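Transcriptional regulator, MarR family (Methanosarcina mazei, PDB 3S2W) probably binds DNA as a dimeric winged helix-turn-helix transcription factor of the MarR family and regulates transcription. Local coordinates at the interface of chains A and B. Sequence-based numbering; all coordinates share one arbitrary frame. Chains: chain A/B, Transcriptional regulator, MarR family.

Contact 1: the interface of chains A and B. Residues chain A 132-136, 144; chain B 147, 150-151, 154.
At the CZ tip of the A:Phe136 ring, B:Ile150 comes in from one side of the ring plane, while the CD2-CE2 edge carries, in plane and from its own chain, O of A:Leu132 and CA of A:Phe133. The isoleucine methyl CG2 of B:Ile150 lies 3.6 Å from CZ of A:Phe136. The second flat group is the carboxamide of B:Asn154, brought with CG anti to the carbonyl carbon (chi1 -80°) to two carbonyls where chain A leaves helix 112-133. ND2 of B:Asn154 donates to O of A:Leu132 at 3.0 Å, standing 56° out of that carbonyl plane. ND2 of B:Asn154 also donates to O of A:Ser134 at 3.1 Å, in the carbonyl plane and on a lone pair. A leucine in place of B:Asn154 would probably leave both carbonyls without their partner from chain B and free the turn to shift. Next to the turn, the extended selenomethionine B:Met151 crosses A:Phe136 at about a right angle and runs tip to tip toward A:Ile144; the residue is poorly ordered, and the short approaches of its CE are doubtful. CD1 of A:Ile144 also packs on CB of B:Ser147 at 3.7 Å. The patch belongs to the two-fold interface, probably the usual MarR dimer. O of A:Ser134 accepts from both ND2 of B:Asn154 and OG of A:Ser135, the latter at 2.6 Å on a lone pair.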
loop_
_atom_site.group_PDB
_atom_site.type_symbol
_atom_site.label_atom_id
_atom_site.label_comp_id
_atom_site.label_asym_id
_atom_site.label_seq_id
_atom_site.Cartn_x
_atom_site.Cartn_y
_atom_site.Cartn_z
ATOM N N LEU A 132 -5.473 13.917 4.060
ATOM C CA LEU A 132 -6.473 12.997 3.534
ATOM C C LEU A 132 -7.899 13.377 3.943
ATOM O O LEU A 132 -8.852 13.139 3.195
ATOM C CB LEU A 132 -6.165 11.553 3.923
ATOM C CG LEU A 132 -4.896 10.926 3.339
ATOM C CD1 LEU A 132 -4.750 9.436 3.738
ATOM C CD2 LEU A 132 -4.896 11.077 1.828
ATOM N N PHE A 133 -8.041 13.968 5.126
ATOM C CA PHE A 133 -9.359 14.248 5.702
ATOM C C PHE A 133 -9.940 15.599 5.310
ATOM O O PHE A 133 -11.065 15.923 5.685
ATOM C CB PHE A 133 -9.283 14.186 7.221
ATOM C CG PHE A 133 -9.344 12.796 7.786
ATOM C CD1 PHE A 133 -10.153 11.833 7.222
ATOM C CD2 PHE A 133 -8.608 12.462 8.908
ATOM C CE1 PHE A 133 -10.217 10.548 7.769
ATOM C CE2 PHE A 133 -8.669 11.191 9.447
ATOM C CZ PHE A 133 -9.475 10.234 8.871
ATOM N N SER A 134 -9.173 16.401 4.584
ATOM C CA SER A 134 -9.661 17.695 4.133
ATOM C C SER A 134 -11.100 17.592 3.604
ATOM O O SER A 134 -11.395 16.812 2.686
ATOM C CB SER A 134 -8.731 18.283 3.066
ATOM O OG SER A 134 -9.167 19.571 2.648
ATOM N N SER A 135 -11.975 18.388 4.212
ATOM C CA SER A 135 -13.401 18.487 3.881
ATOM C C SER A 135 -14.277 17.578 4.737
ATOM O O SER A 135 -15.494 17.698 4.701
ATOM C CB SER A 135 -13.688 18.283 2.390
ATOM O OG SER A 135 -13.910 16.913 2.088
ATOM N N PHE A 136 -13.659 16.692 5.519
ATOM C CA PHE A 136 -14.408 15.881 6.486
ATOM C C PHE A 136 -14.503 16.526 7.869
ATOM O O PHE A 136 -13.510 17.036 8.389
ATOM C CB PHE A 136 -13.787 14.492 6.629
ATOM C CG PHE A 136 -13.789 13.706 5.358
ATOM C CD1 PHE A 136 -14.989 13.292 4.788
ATOM C CD2 PHE A 136 -12.603 13.397 4.716
ATOM C CE1 PHE A 136 -15.003 12.572 3.614
ATOM C CE2 PHE A 136 -12.611 12.675 3.540
ATOM C CZ PHE A 136 -13.810 12.256 2.992
ATOM N N ILE A 144 -15.226 6.881 9.053
ATOM C CA ILE A 144 -14.359 6.365 8.009
ATOM C C ILE A 144 -13.167 5.637 8.638
ATOM O O ILE A 144 -12.687 4.640 8.101
ATOM C CB ILE A 144 -13.897 7.476 7.020
ATOM C CG1 ILE A 144 -12.843 6.933 6.070
ATOM C CG2 ILE A 144 -13.328 8.663 7.741
ATOM C CD1 ILE A 144 -13.437 6.051 4.957
ATOM N N SER B 147 -16.216 8.317 0.471
ATOM C CA SER B 147 -15.127 8.849 1.272
ATOM C C SER B 147 -13.752 8.546 0.662
ATOM O O SER B 147 -12.897 9.442 0.563
ATOM C CB SER B 147 -15.223 8.324 2.705
ATOM O OG SER B 147 -16.433 8.757 3.305
ATOM N N ILE B 150 -12.945 10.791 -2.203
ATOM C CA ILE B 150 -12.553 12.110 -1.738
ATOM C C ILE B 150 -11.122 12.065 -1.233
ATOM O O ILE B 150 -10.301 12.911 -1.586
ATOM C CB ILE B 150 -13.518 12.657 -0.667
ATOM C CG1 ILE B 150 -14.889 12.955 -1.297
ATOM C CG2 ILE B 150 -12.968 13.923 -0.042
ATOM C CD1 ILE B 150 -15.962 13.385 -0.279
HETATM N N MSE B 151 -10.802 11.053 -0.441
HETATM C CA MSE B 151 -9.451 10.948 0.085
HETATM C C MSE B 151 -8.458 10.761 -1.039
HETATM O O MSE B 151 -7.398 11.393 -1.065
HETATM C CB MSE B 151 -9.348 9.801 1.078
HETATM C CG MSE B 151 -10.137 10.070 2.336
HETATM SE SE MSE B 151 -9.918 8.687 3.693
HETATM C CE MSE B 151 -11.147 9.437 4.995
ATOM N N ASN B 154 -7.850 14.044 -2.604
ATOM C CA ASN B 154 -7.114 14.915 -1.699
ATOM C C ASN B 154 -5.624 14.648 -1.808
ATOM O O ASN B 154 -4.835 15.579 -1.938
ATOM C CB ASN B 154 -7.572 14.715 -0.254
ATOM C CG ASN B 154 -8.847 15.454 0.060
ATOM O OD1 ASN B 154 -9.101 16.515 -0.491
ATOM N ND2 ASN B 154 -9.652 14.905 0.955
#

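Contact 2: the interface of chains A and B. Residues chain A 27, 30-31, 34; chain B 73, 152, 155-156.
Helix packing of the kind that joins MarR dimers is seen where helix 23-43 of chain A, through A:Tyr30, A:Leu31 and A:Tyr34, lies against B:Phe152 and B:Leu156 of the C-terminal helix 138-157. B:Phe152 is the wedge. Its CG is anti to the backbone N (chi1 171°), which sends the ring out alongside A:Tyr30, the two side chains pointing the same way. Contact is by the edge: CB of A:Tyr30 sits in the plane of the phenyl ring, 3.5 Å from CE2 of B:Phe152, which also approaches the ring base, CG of A:Tyr30. Behind the ring, methyl CD2 of A:Leu31 rests 3.7 Å from CA of B:Phe152 and packs against its root. A:Tyr34 crosses both partners obliquely. CE2 of A:Tyr34 lies 3.9 Å from CA of B:Leu156, and its phenol oxygen OH is 3.7 Å from methyl CD1 of the same leucine. One face of the A:Tyr34 ring is overlaid by the backbone oxygen of A:Tyr30, 3.1 Å above the plane and displaced toward the rim, which may help to fix its tilt. An alanine in place of A:Tyr34 would probably open a gap between B:Phe152 and B:Leu156 and leave the phenylalanine ring freer to turn. The two chains exchange no polar bond in this patch, which holds by shape and apolar burial. CE1 of A:Tyr30 faces the backbone oxygen of the poorly ordered B:Tyr73 in the ring plane, at 3.5 Å.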
loop_
_atom_site.group_PDB
_atom_site.type_symbol
_atom_site.label_atom_id
_atom_site.label_comp_id
_atom_site.label_asym_id
_atom_site.label_seq_id
_atom_site.Cartn_x
_atom_site.Cartn_y
_atom_site.Cartn_z
ATOM N N ALA A 27 -8.175 2.381 -4.947
ATOM C CA ALA A 27 -8.049 3.588 -4.136
ATOM C C ALA A 27 -6.977 3.393 -3.046
ATOM O O ALA A 27 -6.147 4.270 -2.790
ATOM C CB ALA A 27 -9.417 3.982 -3.523
ATOM N N TYR A 30 -3.329 3.294 -4.299
ATOM C CA TYR A 30 -2.866 4.635 -4.622
ATOM C C TYR A 30 -2.584 5.494 -3.399
ATOM O O TYR A 30 -1.582 6.216 -3.359
ATOM C CB TYR A 30 -3.861 5.354 -5.540
ATOM C CG TYR A 30 -3.705 4.984 -7.000
ATOM C CD1 TYR A 30 -2.819 5.676 -7.814
ATOM C CD2 TYR A 30 -4.436 3.934 -7.561
ATOM C CE1 TYR A 30 -2.663 5.345 -9.153
ATOM C CE2 TYR A 30 -4.289 3.591 -8.893
ATOM C CZ TYR A 30 -3.399 4.304 -9.685
ATOM O OH TYR A 30 -3.235 3.976 -11.010
ATOM N N LEU A 31 -3.469 5.434 -2.409
ATOM C CA LEU A 31 -3.278 6.248 -1.226
ATOM C C LEU A 31 -2.000 5.790 -0.538
ATOM O O LEU A 31 -1.164 6.603 -0.119
ATOM C CB LEU A 31 -4.488 6.159 -0.310
ATOM C CG LEU A 31 -5.731 6.897 -0.814
ATOM C CD1 LEU A 31 -6.957 6.437 -0.071
ATOM C CD2 LEU A 31 -5.573 8.393 -0.695
ATOM N N TYR A 34 0.947 7.212 -2.668
ATOM C CA TYR A 34 1.026 8.654 -2.461
ATOM C C TYR A 34 1.603 8.889 -1.073
ATOM O O TYR A 34 2.514 9.707 -0.884
ATOM C CB TYR A 34 -0.362 9.298 -2.558
ATOM C CG TYR A 34 -1.008 9.208 -3.925
ATOM C CD1 TYR A 34 -0.262 8.887 -5.054
ATOM C CD2 TYR A 34 -2.362 9.458 -4.087
ATOM C CE1 TYR A 34 -0.842 8.809 -6.288
ATOM C CE2 TYR A 34 -2.957 9.388 -5.325
ATOM C CZ TYR A 34 -2.200 9.062 -6.426
ATOM O OH TYR A 34 -2.807 9.004 -7.668
ATOM N N TYR B 73 2.141 7.573 -13.625
ATOM C CA TYR B 73 0.755 7.372 -13.202
ATOM C C TYR B 73 0.601 6.533 -11.924
ATOM O O TYR B 73 -0.166 6.889 -11.041
ATOM C CB TYR B 73 -0.089 6.798 -14.333
ATOM C CG TYR B 73 -0.383 7.828 -15.406
ATOM C CD1 TYR B 73 -1.162 8.947 -15.122
ATOM C CD2 TYR B 73 0.125 7.695 -16.699
ATOM C CE1 TYR B 73 -1.435 9.902 -16.096
ATOM C CE2 TYR B 73 -0.142 8.646 -17.680
ATOM C CZ TYR B 73 -0.924 9.747 -17.372
ATOM O OH TYR B 73 -1.202 10.694 -18.334
ATOM N N PHE B 152 -8.815 9.887 -1.973
ATOM C CA PHE B 152 -7.993 9.631 -3.144
ATOM C C PHE B 152 -7.626 10.928 -3.864
ATOM O O PHE B 152 -6.470 11.150 -4.187
ATOM C CB PHE B 152 -8.702 8.667 -4.096
ATOM C CG PHE B 152 -8.021 8.533 -5.417
ATOM C CD1 PHE B 152 -8.391 9.341 -6.487
ATOM C CD2 PHE B 152 -6.996 7.624 -5.591
ATOM C CE1 PHE B 152 -7.761 9.228 -7.718
ATOM C CE2 PHE B 152 -6.359 7.503 -6.814
ATOM C CZ PHE B 152 -6.740 8.307 -7.879
ATOM N N GLY B 155 -5.251 13.372 -1.768
ATOM C CA GLY B 155 -3.853 12.979 -1.831
ATOM C C GLY B 155 -3.230 13.129 -3.210
ATOM O O GLY B 155 -2.014 13.335 -3.344
ATOM N N LEU B 156 -4.062 13.025 -4.239
ATOM C CA LEU B 156 -3.592 13.214 -5.604
ATOM C C LEU B 156 -3.167 14.654 -5.840
ATOM O O LEU B 156 -2.220 14.912 -6.572
ATOM C CB LEU B 156 -4.671 12.815 -6.613
ATOM C CG LEU B 156 -4.368 13.166 -8.074
ATOM C CD1 LEU B 156 -3.033 12.547 -8.540
ATOM C CD2 LEU B 156 -5.521 12.767 -9.003
#

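Contact 3: the interface of chains A and B. Residues chain A 133, 141-142, 145, 148-149; chain B 20, 23-24, 27.
Helix 138-157 of chain A, with the end of helix 112-133, receives the start of helix 20-42 of chain B, and the polar anchor is A:Arg142 against B:Asp20. The patch is part of the two-fold interface, probably the usual MarR dimer. The arginine has CG anti to the backbone N (chi1 -176°) and then bends twice, which turns its guanidinium side-on to the carboxylate. NE of A:Arg142 donates to OD2 of B:Asp20 at 3.2 Å, nearly straight (174° at H) and in the guanidinium plane. NH1 of A:Arg142 reaches OD1 of B:Asp20 at 3.0 Å from a slightly tilted position, completing a two-nitrogen salt bridge in which both oxygens use syn lone pairs; the two planes are 31° apart. OE2 of A:Glu149 lies in the guanidinium plane, 4.0 Å from the same NH1 of A:Arg142, as a longer salt bridge within chain A. The arginine charge thus probably eases the nearness of two acids, and the start of the helix would also favour a negative B:Asp20. Beside the salt bridge the glutamate stem slants across the phenyl ring of B:Phe23, CG of A:Glu149 lying 3.4 Å from CE2 of B:Phe23. The ring of A:Phe133 points its tip at B:Ile24, while CG of A:Arg141 lies over one face, toward the rim. A:Leu148 sets CB against CB of B:Ala27. OG1 of A:Thr145, beside the B:Asp20 carboxylate, donates to O of A:Arg141 at 2.7 Å.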
loop_
_atom_site.group_PDB
_atom_site.type_symbol
_atom_site.label_atom_id
_atom_site.label_comp_id
_atom_site.label_asym_id
_atom_site.label_seq_id
_atom_site.Cartn_x
_atom_site.Cartn_y
_atom_site.Cartn_z
ATOM N N PHE A 133 -8.041 13.968 5.126
ATOM C CA PHE A 133 -9.359 14.248 5.702
ATOM C C PHE A 133 -9.940 15.599 5.310
ATOM O O PHE A 133 -11.065 15.923 5.685
ATOM C CB PHE A 133 -9.283 14.186 7.221
ATOM C CG PHE A 133 -9.344 12.796 7.786
ATOM C CD1 PHE A 133 -10.153 11.833 7.222
ATOM C CD2 PHE A 133 -8.608 12.462 8.908
ATOM C CE1 PHE A 133 -10.217 10.548 7.769
ATOM C CE2 PHE A 133 -8.669 11.191 9.447
ATOM C CZ PHE A 133 -9.475 10.234 8.871
ATOM N N ARG A 141 -14.755 11.936 9.871
ATOM C CA ARG A 141 -13.449 11.355 10.109
ATOM C C ARG A 141 -13.607 10.112 10.971
ATOM O O ARG A 141 -12.886 9.122 10.816
ATOM C CB ARG A 141 -12.546 12.351 10.830
ATOM C CG ARG A 141 -12.069 13.470 9.959
ATOM C CD ARG A 141 -11.494 14.641 10.758
ATOM N NE ARG A 141 -11.372 15.795 9.872
ATOM C CZ ARG A 141 -10.249 16.467 9.638
ATOM N NH1 ARG A 141 -10.267 17.485 8.793
ATOM N NH2 ARG A 141 -9.117 16.140 10.254
ATOM N N ARG A 142 -14.560 10.165 11.890
ATOM C CA ARG A 142 -14.665 9.108 12.874
ATOM C C ARG A 142 -15.180 7.826 12.251
ATOM O O ARG A 142 -14.643 6.761 12.512
ATOM C CB ARG A 142 -15.549 9.521 14.053
ATOM C CG ARG A 142 -15.614 8.484 15.162
ATOM C CD ARG A 142 -14.360 8.498 16.029
ATOM N NE ARG A 142 -13.211 7.867 15.397
ATOM C CZ ARG A 142 -12.932 6.573 15.490
ATOM N NH1 ARG A 142 -11.860 6.075 14.878
ATOM N NH2 ARG A 142 -13.732 5.777 16.187
ATOM N N THR A 145 -12.689 6.136 9.778
ATOM C CA THR A 145 -11.618 5.462 10.497
ATOM C C THR A 145 -12.188 4.181 11.082
ATOM O O THR A 145 -11.582 3.131 11.037
ATOM C CB THR A 145 -11.053 6.327 11.634
ATOM O OG1 THR A 145 -10.630 7.584 11.106
ATOM C CG2 THR A 145 -9.856 5.661 12.222
ATOM N N LEU A 148 -12.515 1.701 8.132
ATOM C CA LEU A 148 -11.196 1.174 7.801
ATOM C C LEU A 148 -10.689 0.135 8.813
ATOM O O LEU A 148 -9.962 -0.779 8.452
ATOM C CB LEU A 148 -10.193 2.311 7.662
ATOM C CG LEU A 148 -9.733 2.530 6.224
ATOM C CD1 LEU A 148 -10.780 2.064 5.252
ATOM C CD2 LEU A 148 -9.443 3.975 5.999
ATOM N N GLU A 149 -11.076 0.281 10.075
ATOM C CA GLU A 149 -10.718 -0.693 11.098
ATOM C C GLU A 149 -11.425 -2.025 10.826
ATOM O O GLU A 149 -10.827 -3.096 10.922
ATOM C CB GLU A 149 -11.067 -0.173 12.503
ATOM C CG GLU A 149 -10.177 0.974 13.005
ATOM C CD GLU A 149 -10.797 1.778 14.175
ATOM O OE1 GLU A 149 -12.023 1.646 14.407
ATOM O OE2 GLU A 149 -10.062 2.548 14.854
ATOM N N ASP B 20 -6.874 9.878 15.053
ATOM C CA ASP B 20 -7.466 9.541 13.739
ATOM C C ASP B 20 -6.600 9.912 12.537
ATOM O O ASP B 20 -6.510 9.151 11.587
ATOM C CB ASP B 20 -8.846 10.176 13.537
ATOM C CG ASP B 20 -9.963 9.275 13.974
ATOM O OD1 ASP B 20 -9.666 8.144 14.424
ATOM O OD2 ASP B 20 -11.136 9.703 13.873
ATOM N N PHE B 23 -3.755 7.410 12.411
ATOM C CA PHE B 23 -4.121 6.019 12.208
ATOM C C PHE B 23 -4.639 5.740 10.794
ATOM O O PHE B 23 -4.655 4.598 10.345
ATOM C CB PHE B 23 -5.159 5.588 13.240
ATOM C CG PHE B 23 -5.781 4.255 12.939
ATOM C CD1 PHE B 23 -5.099 3.075 13.226
ATOM C CD2 PHE B 23 -7.041 4.176 12.358
ATOM C CE1 PHE B 23 -5.668 1.835 12.940
ATOM C CE2 PHE B 23 -7.626 2.945 12.070
ATOM C CZ PHE B 23 -6.939 1.771 12.361
ATOM N N ILE B 24 -5.078 6.775 10.088
ATOM C CA ILE B 24 -5.600 6.541 8.754
ATOM C C ILE B 24 -4.471 6.100 7.797
ATOM O O ILE B 24 -4.659 5.194 6.993
ATOM C CB ILE B 24 -6.474 7.708 8.229
ATOM C CG1 ILE B 24 -7.456 7.160 7.213
ATOM C CG2 ILE B 24 -5.658 8.872 7.711
ATOM C CD1 ILE B 24 -8.375 6.160 7.871
ATOM N N ALA B 27 -3.853 2.340 8.772
ATOM C CA ALA B 27 -4.932 1.480 8.259
ATOM C C ALA B 27 -4.767 1.222 6.758
ATOM O O ALA B 27 -4.825 0.077 6.296
ATOM C CB ALA B 27 -6.274 2.083 8.558
#

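Contact 4: the interface of chains A and B. Residues chain A 58, 61, 73-74; chain B 30, 33-34.
With CG anti to the carbonyl carbon (chi1 -80°) and the ring turned close to perpendicular at chi2 (-96°), B:Tyr30 projects from helix 20-42 of chain B toward A:Leu74, whose CG takes the same position at its own backbone (chi1 -65°). The two side chains meet at a slant, methyl CD2 of A:Leu74 lying 3.7 Å from CZ of B:Tyr30. On another part of the ring, CE1 of B:Tyr30 comes within 3.5 Å of the backbone oxygen of A:Tyr73. Beyond the phenol, A:Arg61 approaches tip to tip: its NH2 is 3.5 Å from OH of B:Tyr30, which lies in the guanidinium plane, a polar approach too long to be counted as a bond. CD of A:Arg58 lies over one face of that guanidinium, toward the rim, and may limit its swing. Two weak hydrogen bonds flank the tyrosine. OH of B:Tyr34 donates to O of A:Tyr73 at 3.3 Å, and NE of B:Arg33 to O of A:Leu74 at the same 3.3 Å, the latter well bent. Both acceptors end helix 67-74, part of the helix-turn-helix. The patch is small and weakly bonded; it probably props the DNA-binding lobe of one chain against the dimerisation helix of the other, and may help to set how that lobe is oriented.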
loop_
_atom_site.group_PDB
_atom_site.type_symbol
_atom_site.label_atom_id
_atom_site.label_comp_id
_atom_site.label_asym_id
_atom_site.label_seq_id
_atom_site.Cartn_x
_atom_site.Cartn_y
_atom_site.Cartn_z
ATOM N N ARG A 58 5.961 0.945 14.505
ATOM C CA ARG A 58 5.609 -0.221 15.307
ATOM C C ARG A 58 6.382 -0.278 16.631
ATOM O O ARG A 58 5.802 -0.549 17.682
ATOM C CB ARG A 58 5.839 -1.498 14.499
ATOM C CG ARG A 58 5.274 -2.748 15.141
ATOM C CD ARG A 58 3.800 -2.607 15.404
ATOM N NE ARG A 58 3.401 -3.416 16.545
ATOM C CZ ARG A 58 2.579 -4.454 16.478
ATOM N NH1 ARG A 58 2.038 -4.814 15.320
ATOM N NH2 ARG A 58 2.293 -5.124 17.583
ATOM N N ARG A 61 4.896 1.635 19.307
ATOM C CA ARG A 61 3.807 0.978 20.006
ATOM C C ARG A 61 4.350 -0.116 20.931
ATOM O O ARG A 61 4.059 -0.138 22.117
ATOM C CB ARG A 61 2.789 0.412 19.029
ATOM C CG ARG A 61 1.536 1.260 18.912
ATOM C CD ARG A 61 0.542 0.649 17.925
ATOM N NE ARG A 61 1.089 0.581 16.569
ATOM C CZ ARG A 61 0.828 -0.395 15.702
ATOM N NH1 ARG A 61 0.019 -1.396 16.050
ATOM N NH2 ARG A 61 1.377 -0.365 14.485
ATOM N N TYR A 73 3.752 -9.374 11.747
ATOM C CA TYR A 73 2.717 -8.376 12.037
ATOM C C TYR A 73 2.555 -7.425 10.861
ATOM O O TYR A 73 1.440 -7.143 10.430
ATOM C CB TYR A 73 3.051 -7.530 13.281
ATOM C CG TYR A 73 3.118 -8.260 14.615
ATOM C CD1 TYR A 73 2.614 -9.552 14.769
ATOM C CD2 TYR A 73 3.685 -7.644 15.731
ATOM C CE1 TYR A 73 2.675 -10.208 15.994
ATOM C CE2 TYR A 73 3.750 -8.293 16.958
ATOM C CZ TYR A 73 3.243 -9.572 17.082
ATOM O OH TYR A 73 3.311 -10.214 18.300
ATOM N N LEU A 74 3.669 -6.916 10.347
ATOM C CA LEU A 74 3.595 -5.886 9.320
ATOM C C LEU A 74 3.319 -6.562 7.999
ATOM O O LEU A 74 2.938 -5.915 7.025
ATOM C CB LEU A 74 4.883 -5.031 9.265
ATOM C CG LEU A 74 5.216 -4.162 10.508
ATOM C CD1 LEU A 74 6.555 -3.459 10.409
ATOM C CD2 LEU A 74 4.155 -3.147 10.737
ATOM N N TYR B 30 -1.672 -1.143 6.109
ATOM C CA TYR B 30 -1.992 -2.536 6.401
ATOM C C TYR B 30 -2.925 -3.162 5.347
ATOM O O TYR B 30 -2.627 -4.235 4.829
ATOM C CB TYR B 30 -2.560 -2.686 7.816
ATOM C CG TYR B 30 -1.493 -2.705 8.896
ATOM C CD1 TYR B 30 -0.994 -3.908 9.396
ATOM C CD2 TYR B 30 -0.983 -1.522 9.406
ATOM C CE1 TYR B 30 -0.030 -3.920 10.375
ATOM C CE2 TYR B 30 -0.032 -1.518 10.378
ATOM C CZ TYR B 30 0.450 -2.712 10.866
ATOM O OH TYR B 30 1.417 -2.680 11.849
ATOM N N ARG B 33 -0.806 -3.891 2.222
ATOM C CA ARG B 33 0.074 -5.040 2.350
ATOM C C ARG B 33 -0.707 -6.333 2.449
ATOM O O ARG B 33 -0.282 -7.362 1.944
ATOM C CB ARG B 33 1.048 -4.867 3.514
ATOM C CG ARG B 33 2.100 -3.781 3.207
ATOM C CD ARG B 33 3.156 -3.655 4.293
ATOM N NE ARG B 33 2.638 -2.985 5.485
ATOM C CZ ARG B 33 2.823 -1.695 5.760
ATOM N NH1 ARG B 33 3.532 -0.923 4.939
ATOM N NH2 ARG B 33 2.305 -1.178 6.868
ATOM N N TYR B 34 -1.879 -6.275 3.053
ATOM C CA TYR B 34 -2.710 -7.476 3.118
ATOM C C TYR B 34 -3.259 -7.826 1.735
ATOM O O TYR B 34 -3.263 -8.991 1.350
ATOM C CB TYR B 34 -3.778 -7.370 4.224
ATOM C CG TYR B 34 -3.166 -7.655 5.601
ATOM C CD1 TYR B 34 -2.085 -6.913 6.065
ATOM C CD2 TYR B 34 -3.636 -8.684 6.409
ATOM C CE1 TYR B 34 -1.508 -7.166 7.286
ATOM C CE2 TYR B 34 -3.057 -8.943 7.655
ATOM C CZ TYR B 34 -1.990 -8.179 8.085
ATOM O OH TYR B 34 -1.387 -8.424 9.310
#

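Contact 1 and contact 3 lie about 10 Å apart between the centres of their C-alpha atoms and share A:Phe133, which stands at the junction of the two. Contact 2 is about 12 Å from contact 1 and draws on the same helix 138-157 of chain B. Contact 4 lies farther out, about 23 Å from contact 1 and 15 Å from contact 3. Under the two-fold, A:Tyr30, A:Tyr34 and B:Tyr73 in contact 2 recur as B:Tyr30, B:Tyr34 and A:Tyr73 in contact 4. The helices near the two ends of each chain thus form the dimer core, and contact 4 ties it to the probable DNA-binding lobe.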